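Local coordinates for thiamine-binding periplasmic protein (Escherichia coli, PDB 2QRY) that binds thiamine, thiamine phosphate and thiamine diphosphate with high affinity in the periplasm and serves the ThiBPQ ABC transporter in thiamine import, at residues N135-P140 / Q152-I157; S143-V148 / K176-D181. One frame throughout, in Å; residues are numbered along the deposited sequence.

Interaction 1. Residues N135-P140 / Q152-I157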
loop_
_atom_site.group_PDB
_atom_site.type_symbol
_atom_site.label_atom_id
_atom_site.label_comp_id
_atom_site.label_asym_id
_atom_site.label_seq_id
_atom_site.Cartn_x
_atom_site.Cartn_y
_atom_site.Cartn_z
ATOM N N ASN A 135 11.108 -22.759 1.176
ATOM C CA ASN A 135 12.236 -23.611 1.534
ATOM C C ASN A 135 12.342 -23.724 3.047
ATOM O O ASN A 135 12.970 -24.649 3.557
ATOM C CB ASN A 135 13.565 -23.053 1.002
ATOM C CG ASN A 135 13.663 -23.101 -0.509
ATOM O OD1 ASN A 135 13.128 -24.007 -1.151
ATOM N ND2 ASN A 135 14.369 -22.134 -1.087
ATOM N N LYS A 136 11.733 -22.781 3.759
ATOM C CA LYS A 136 11.794 -22.772 5.218
ATOM C C LYS A 136 10.470 -23.101 5.901
ATOM O O LYS A 136 10.452 -23.544 7.045
ATOM C CB LYS A 136 12.282 -21.406 5.712
ATOM C CG LYS A 136 13.713 -21.043 5.330
ATOM C CD LYS A 136 14.015 -19.620 5.790
ATOM C CE LYS A 136 15.507 -19.347 5.946
ATOM N NZ LYS A 136 16.255 -19.356 4.663
ATOM N N LEU A 137 9.363 -22.872 5.209
ATOM C CA LEU A 137 8.049 -23.154 5.769
ATOM C C LEU A 137 7.345 -24.152 4.855
ATOM O O LEU A 137 6.881 -23.810 3.765
ATOM C CB LEU A 137 7.231 -21.867 5.877
ATOM C CG LEU A 137 6.050 -21.878 6.844
ATOM C CD1 LEU A 137 5.225 -20.616 6.631
ATOM C CD2 LEU A 137 5.193 -23.112 6.615
ATOM N N LYS A 138 7.268 -25.389 5.326
ATOM C CA LYS A 138 6.663 -26.490 4.591
ATOM C C LYS A 138 5.138 -26.486 4.555
ATOM O O LYS A 138 4.540 -26.677 3.502
ATOM C CB LYS A 138 7.146 -27.816 5.188
ATOM C CG LYS A 138 6.806 -27.976 6.666
ATOM C CD LYS A 138 7.501 -26.919 7.518
ATOM C CE LYS A 138 7.003 -26.925 8.940
ATOM N NZ LYS A 138 7.847 -26.019 9.740
ATOM N N ASN A 139 4.505 -26.285 5.701
ATOM C CA ASN A 139 3.052 -26.297 5.742
ATOM C C ASN A 139 2.476 -24.968 6.206
ATOM O O ASN A 139 1.977 -24.846 7.321
ATOM C CB ASN A 139 2.580 -27.427 6.650
ATOM C CG ASN A 139 3.067 -28.786 6.182
ATOM O OD1 ASN A 139 2.618 -29.300 5.155
ATOM N ND2 ASN A 139 4.004 -29.370 6.926
ATOM N N PRO A 140 2.534 -23.949 5.338
ATOM C CA PRO A 140 2.020 -22.616 5.651
ATOM C C PRO A 140 0.512 -22.607 5.863
ATOM O O PRO A 140 -0.202 -23.471 5.358
ATOM C CB PRO A 140 2.438 -21.800 4.433
ATOM C CG PRO A 140 2.337 -22.805 3.327
ATOM C CD PRO A 140 3.003 -24.014 3.942
ATOM N N GLN A 152 0.646 -24.301 15.614
ATOM C CA GLN A 152 1.991 -24.183 15.060
ATOM C C GLN A 152 2.613 -22.893 15.602
ATOM O O GLN A 152 1.914 -21.898 15.796
ATOM C CB GLN A 152 1.929 -24.114 13.531
ATOM C CG GLN A 152 1.279 -25.322 12.853
ATOM C CD GLN A 152 2.282 -26.388 12.425
ATOM O OE1 GLN A 152 2.952 -27.004 13.257
ATOM N NE2 GLN A 152 2.387 -26.609 11.113
ATOM N N ASN A 153 3.919 -22.909 15.853
ATOM C CA ASN A 153 4.603 -21.722 16.355
ATOM C C ASN A 153 5.214 -20.897 15.221
ATOM O O ASN A 153 6.430 -20.695 15.167
ATOM C CB ASN A 153 5.700 -22.106 17.349
ATOM C CG ASN A 153 5.141 -22.615 18.664
ATOM O OD1 ASN A 153 4.371 -21.924 19.336
ATOM N ND2 ASN A 153 5.531 -23.829 19.042
ATOM N N TRP A 154 4.367 -20.427 14.311
ATOM C CA TRP A 154 4.843 -19.613 13.205
ATOM C C TRP A 154 5.232 -18.237 13.738
ATOM O O TRP A 154 4.565 -17.695 14.614
ATOM C CB TRP A 154 3.756 -19.448 12.142
ATOM C CG TRP A 154 3.374 -20.704 11.445
ATOM C CD1 TRP A 154 4.215 -21.623 10.888
ATOM C CD2 TRP A 154 2.042 -21.174 11.203
ATOM N NE1 TRP A 154 3.489 -22.641 10.312
ATOM C CE2 TRP A 154 2.152 -22.388 10.492
ATOM C CE3 TRP A 154 0.769 -20.687 11.520
ATOM C CZ2 TRP A 154 1.034 -23.124 10.089
ATOM C CZ3 TRP A 154 -0.343 -21.418 11.122
ATOM C CH2 TRP A 154 -0.201 -22.625 10.412
ATOM N N ARG A 155 6.319 -17.686 13.212
ATOM C CA ARG A 155 6.783 -16.368 13.624
ATOM C C ARG A 155 6.207 -15.377 12.614
ATOM O O ARG A 155 6.346 -15.557 11.405
ATOM C CB ARG A 155 8.311 -16.294 13.577
ATOM C CG ARG A 155 9.028 -17.557 14.013
ATOM C CD ARG A 155 9.122 -17.678 15.516
ATOM N NE ARG A 155 9.846 -16.560 16.115
ATOM C CZ ARG A 155 11.030 -16.120 15.698
ATOM N NH1 ARG A 155 11.637 -16.704 14.668
ATOM N NH2 ARG A 155 11.609 -15.098 16.318
ATOM N N VAL A 156 5.574 -14.324 13.109
ATOM C CA VAL A 156 4.978 -13.329 12.235
ATOM C C VAL A 156 5.446 -11.910 12.525
ATOM O O VAL A 156 5.709 -11.554 13.667
ATOM C CB VAL A 156 3.438 -13.370 12.347
ATOM C CG1 VAL A 156 2.822 -12.176 11.653
ATOM C CG2 VAL A 156 2.913 -14.649 11.726
ATOM N N ILE A 157 5.559 -11.113 11.468
ATOM C CA ILE A 157 5.934 -9.708 11.580
ATOM C C ILE A 157 4.976 -8.904 10.694
ATOM O O ILE A 157 4.661 -9.318 9.580
ATOM C CB ILE A 157 7.398 -9.461 11.120
ATOM C CG1 ILE A 157 8.368 -9.980 12.186
ATOM C CG2 ILE A 157 7.643 -7.971 10.901
ATOM C CD1 ILE A 157 9.834 -9.858 11.818
#

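Interaction 2. Residues S143-V148 / K176-D181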
loop_
_atom_site.group_PDB
_atom_site.type_symbol
_atom_site.label_atom_id
_atom_site.label_comp_id
_atom_site.label_asym_id
_atom_site.label_seq_id
_atom_site.Cartn_x
_atom_site.Cartn_y
_atom_site.Cartn_z
ATOM N N SER A 143 -5.450 -19.969 5.643
ATOM C CA SER A 143 -6.506 -19.019 5.951
ATOM C C SER A 143 -6.002 -18.125 7.079
ATOM O O SER A 143 -5.142 -18.534 7.865
ATOM C CB SER A 143 -7.780 -19.751 6.371
ATOM O OG SER A 143 -7.599 -20.456 7.584
ATOM N N LEU A 144 -6.522 -16.904 7.152
ATOM C CA LEU A 144 -6.106 -15.975 8.194
ATOM C C LEU A 144 -6.473 -16.595 9.531
ATOM O O LEU A 144 -5.753 -16.448 10.524
ATOM C CB LEU A 144 -6.826 -14.633 8.036
ATOM C CG LEU A 144 -6.089 -13.362 8.493
ATOM C CD1 LEU A 144 -7.093 -12.211 8.601
ATOM C CD2 LEU A 144 -5.418 -13.589 9.823
ATOM N N LYS A 145 -7.598 -17.304 9.541
ATOM C CA LYS A 145 -8.092 -17.951 10.753
ATOM C C LYS A 145 -7.098 -18.972 11.297
ATOM O O LYS A 145 -6.845 -19.018 12.502
ATOM C CB LYS A 145 -9.438 -18.619 10.471
ATOM C CG LYS A 145 -10.006 -19.431 11.629
ATOM C CD LYS A 145 -11.475 -19.761 11.371
ATOM C CE LYS A 145 -12.091 -20.583 12.493
ATOM N NZ LYS A 145 -11.638 -21.999 12.444
ATOM N N GLU A 146 -6.532 -19.787 10.412
ATOM C CA GLU A 146 -5.566 -20.786 10.837
ATOM C C GLU A 146 -4.300 -20.116 11.371
ATOM O O GLU A 146 -3.795 -20.489 12.428
ATOM C CB GLU A 146 -5.214 -21.716 9.680
ATOM C CG GLU A 146 -4.057 -22.642 9.995
ATOM C CD GLU A 146 -3.825 -23.685 8.925
ATOM O OE1 GLU A 146 -3.976 -23.366 7.725
ATOM O OE2 GLU A 146 -3.473 -24.823 9.289
ATOM N N LEU A 147 -3.796 -19.127 10.639
ATOM C CA LEU A 147 -2.603 -18.401 11.056
ATOM C C LEU A 147 -2.754 -17.878 12.483
ATOM O O LEU A 147 -1.809 -17.921 13.269
ATOM C CB LEU A 147 -2.338 -17.232 10.099
ATOM C CG LEU A 147 -1.228 -16.232 10.442
ATOM C CD1 LEU A 147 -0.938 -15.342 9.242
ATOM C CD2 LEU A 147 -1.654 -15.369 11.613
ATOM N N VAL A 148 -3.947 -17.391 12.808
ATOM C CA VAL A 148 -4.226 -16.847 14.132
ATOM C C VAL A 148 -4.462 -17.905 15.209
ATOM O O VAL A 148 -3.991 -17.775 16.341
ATOM C CB VAL A 148 -5.482 -15.933 14.107
ATOM C CG1 VAL A 148 -5.873 -15.545 15.530
ATOM C CG2 VAL A 148 -5.222 -14.689 13.268
ATOM N N LYS A 176 -12.682 -7.892 8.977
ATOM C CA LYS A 176 -13.597 -8.547 8.058
ATOM C C LYS A 176 -13.787 -10.001 8.489
ATOM O O LYS A 176 -14.905 -10.515 8.518
ATOM C CB LYS A 176 -13.024 -8.535 6.636
ATOM C CG LYS A 176 -13.171 -7.230 5.880
ATOM C CD LYS A 176 -14.614 -6.981 5.485
ATOM C CE LYS A 176 -14.727 -5.759 4.595
ATOM N NZ LYS A 176 -16.123 -5.488 4.175
ATOM N N VAL A 177 -12.680 -10.647 8.837
ATOM C CA VAL A 177 -12.688 -12.046 9.220
ATOM C C VAL A 177 -13.236 -12.381 10.615
ATOM O O VAL A 177 -13.904 -13.405 10.784
ATOM C CB VAL A 177 -11.259 -12.634 9.052
ATOM C CG1 VAL A 177 -11.203 -14.076 9.540
ATOM C CG2 VAL A 177 -10.847 -12.550 7.590
ATOM N N TYR A 178 -12.983 -11.531 11.607
ATOM C CA TYR A 178 -13.460 -11.816 12.959
ATOM C C TYR A 178 -14.569 -10.938 13.518
ATOM O O TYR A 178 -15.204 -11.305 14.507
ATOM C CB TYR A 178 -12.295 -11.798 13.944
ATOM C CG TYR A 178 -11.387 -12.990 13.819
ATOM C CD1 TYR A 178 -10.316 -12.992 12.929
ATOM C CD2 TYR A 178 -11.618 -14.136 14.578
ATOM C CE1 TYR A 178 -9.497 -14.104 12.800
ATOM C CE2 TYR A 178 -10.810 -15.255 14.453
ATOM C CZ TYR A 178 -9.752 -15.235 13.566
ATOM O OH TYR A 178 -8.955 -16.350 13.462
ATOM N N GLY A 179 -14.806 -9.785 12.909
ATOM C CA GLY A 179 -15.844 -8.906 13.417
ATOM C C GLY A 179 -15.583 -8.508 14.861
ATOM O O GLY A 179 -14.462 -8.147 15.225
ATOM N N ASP A 180 -16.611 -8.581 15.699
ATOM C CA ASP A 180 -16.448 -8.214 17.094
ATOM C C ASP A 180 -15.481 -9.110 17.858
ATOM O O ASP A 180 -15.164 -8.830 19.010
ATOM C CB ASP A 180 -17.798 -8.186 17.813
ATOM C CG ASP A 180 -18.642 -6.985 17.418
ATOM O OD1 ASP A 180 -18.058 -5.919 17.129
ATOM O OD2 ASP A 180 -19.887 -7.104 17.409
ATOM N N ASP A 181 -15.008 -10.178 17.224
ATOM C CA ASP A 181 -14.065 -11.074 17.880
ATOM C C ASP A 181 -12.619 -10.746 17.546
ATOM O O ASP A 181 -11.714 -11.490 17.899
ATOM C CB ASP A 181 -14.350 -12.534 17.513
ATOM C CG ASP A 181 -15.494 -13.123 18.317
ATOM O OD1 ASP A 181 -15.496 -12.947 19.553
ATOM O OD2 ASP A 181 -16.383 -13.768 17.719
#

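Interaction 1. Residues N135-P140 / Q152-I157
The indole of Trp154, just ahead of strand 156-159, lies against the loop that leads from strand 121-133 to helix 144-149, meeting Leu137, Asn139 and Pro140. The contact is one of packing: no hydrogen bond joins 135-140 to 152-157, and about 170 Å² is buried in all. The closest approach brings the backbone O of Asn139 to 3.4 Å from CZ2 of Trp154, obliquely to the ring plane. That same O stands 4.0 Å from the indole NE1, too far to count as its acceptor. Further along the loop, the C atom of Pro140 comes within 4.3 Å of the same CZ2. Leu137 supplies the apolar part, its CD2 lying 4.1 Å from NE1 of Trp154, with the two side chains at about a right angle. The leucine CG is anti to its own N (chi1 -160°), an orientation that carries the branch to the pyrrole part of the indole. One face of the indole is covered from within 152-157, where CB of Gln152 sits 3.5 Å above the indole plane, over its centre. Leu214 of the adjoining strand touches both Leu137 and Trp154, tying the loop to the sheet. Replacing Trp154 with an alanine would probably open a gap between loop and strand and leave Leu137 CD2 and Gln152 CB without the indole they pack on. Between these two segments the contact rests on van der Waals packing, with a carbonyl oxygen beside the ring carbon CZ2 and no hydrogen bond.

Interaction 2. Residues S143-V148 / K176-D181
This is a helix-to-helix-end contact: helix 144-149 packs on the C-terminal end of helix 165-178, peripheral to the sheet and away from the thiamine site. About 216 Å² is buried, and the nearest CA atoms, those of Lys145 and Val177, are 7.6 Å apart. Tyr178 reaches across with its phenol end. Its OH lies 3.3 Å from CA of Lys145 and 3.7 Å from CG of the same lysine, whose side chain runs at about a right angle to the tyrosine. One turn on from Leu144, Val148 points in the opposite direction to the tyrosine and meets the ring obliquely, its CB 3.6 Å from the OH of Tyr178 and its CG2 4.3 Å from CE1. The tyrosine CG lies anti to the carbonyl carbon (chi1 -73°), which sends the phenol toward helix 144-149 and puts OH against the Lys145 backbone. Beside this, CD1 of Leu144 meets CG2 of Val177 at 3.9 Å, a purely apolar touch. The approaching helix is capped at its start: OG of Ser143 accepts from N of Glu146 at 3.1 Å, with an N-H...O angle of 154°. Gly179, with positive phi, is the first residue after Tyr178 to leave helical phi/psi. The tyrosine hydroxyl is packed among aliphatic carbons of Lys145 and Val148 while it hydrogen-bonds OE2 of Glu149, on the same helix, a bond that satisfies a polar atom in largely apolar surroundings.

The segments alternate in sequence: helix 144-149 lies between the two segments of interaction 1 and itself carries the first segment of interaction 2. Interaction 1 joins the loop entering that helix to the segment leading into strand 156-159, whereas interaction 2 sets the helix against the end of helix 165-178. They also meet in space, since CZ3 of Trp154 packs 3.8 Å from CA of Leu147, although the centres are 18 Å apart. Both are partly buried and mix buried with exposed residues. Neither has a hydrogen bond between its segments, yet the aromatics differ: Trp154 packs against a loop and touches Leu214 of the neighbouring strand, while Tyr178 works between helices and has a carboxylate partner beyond 143-148.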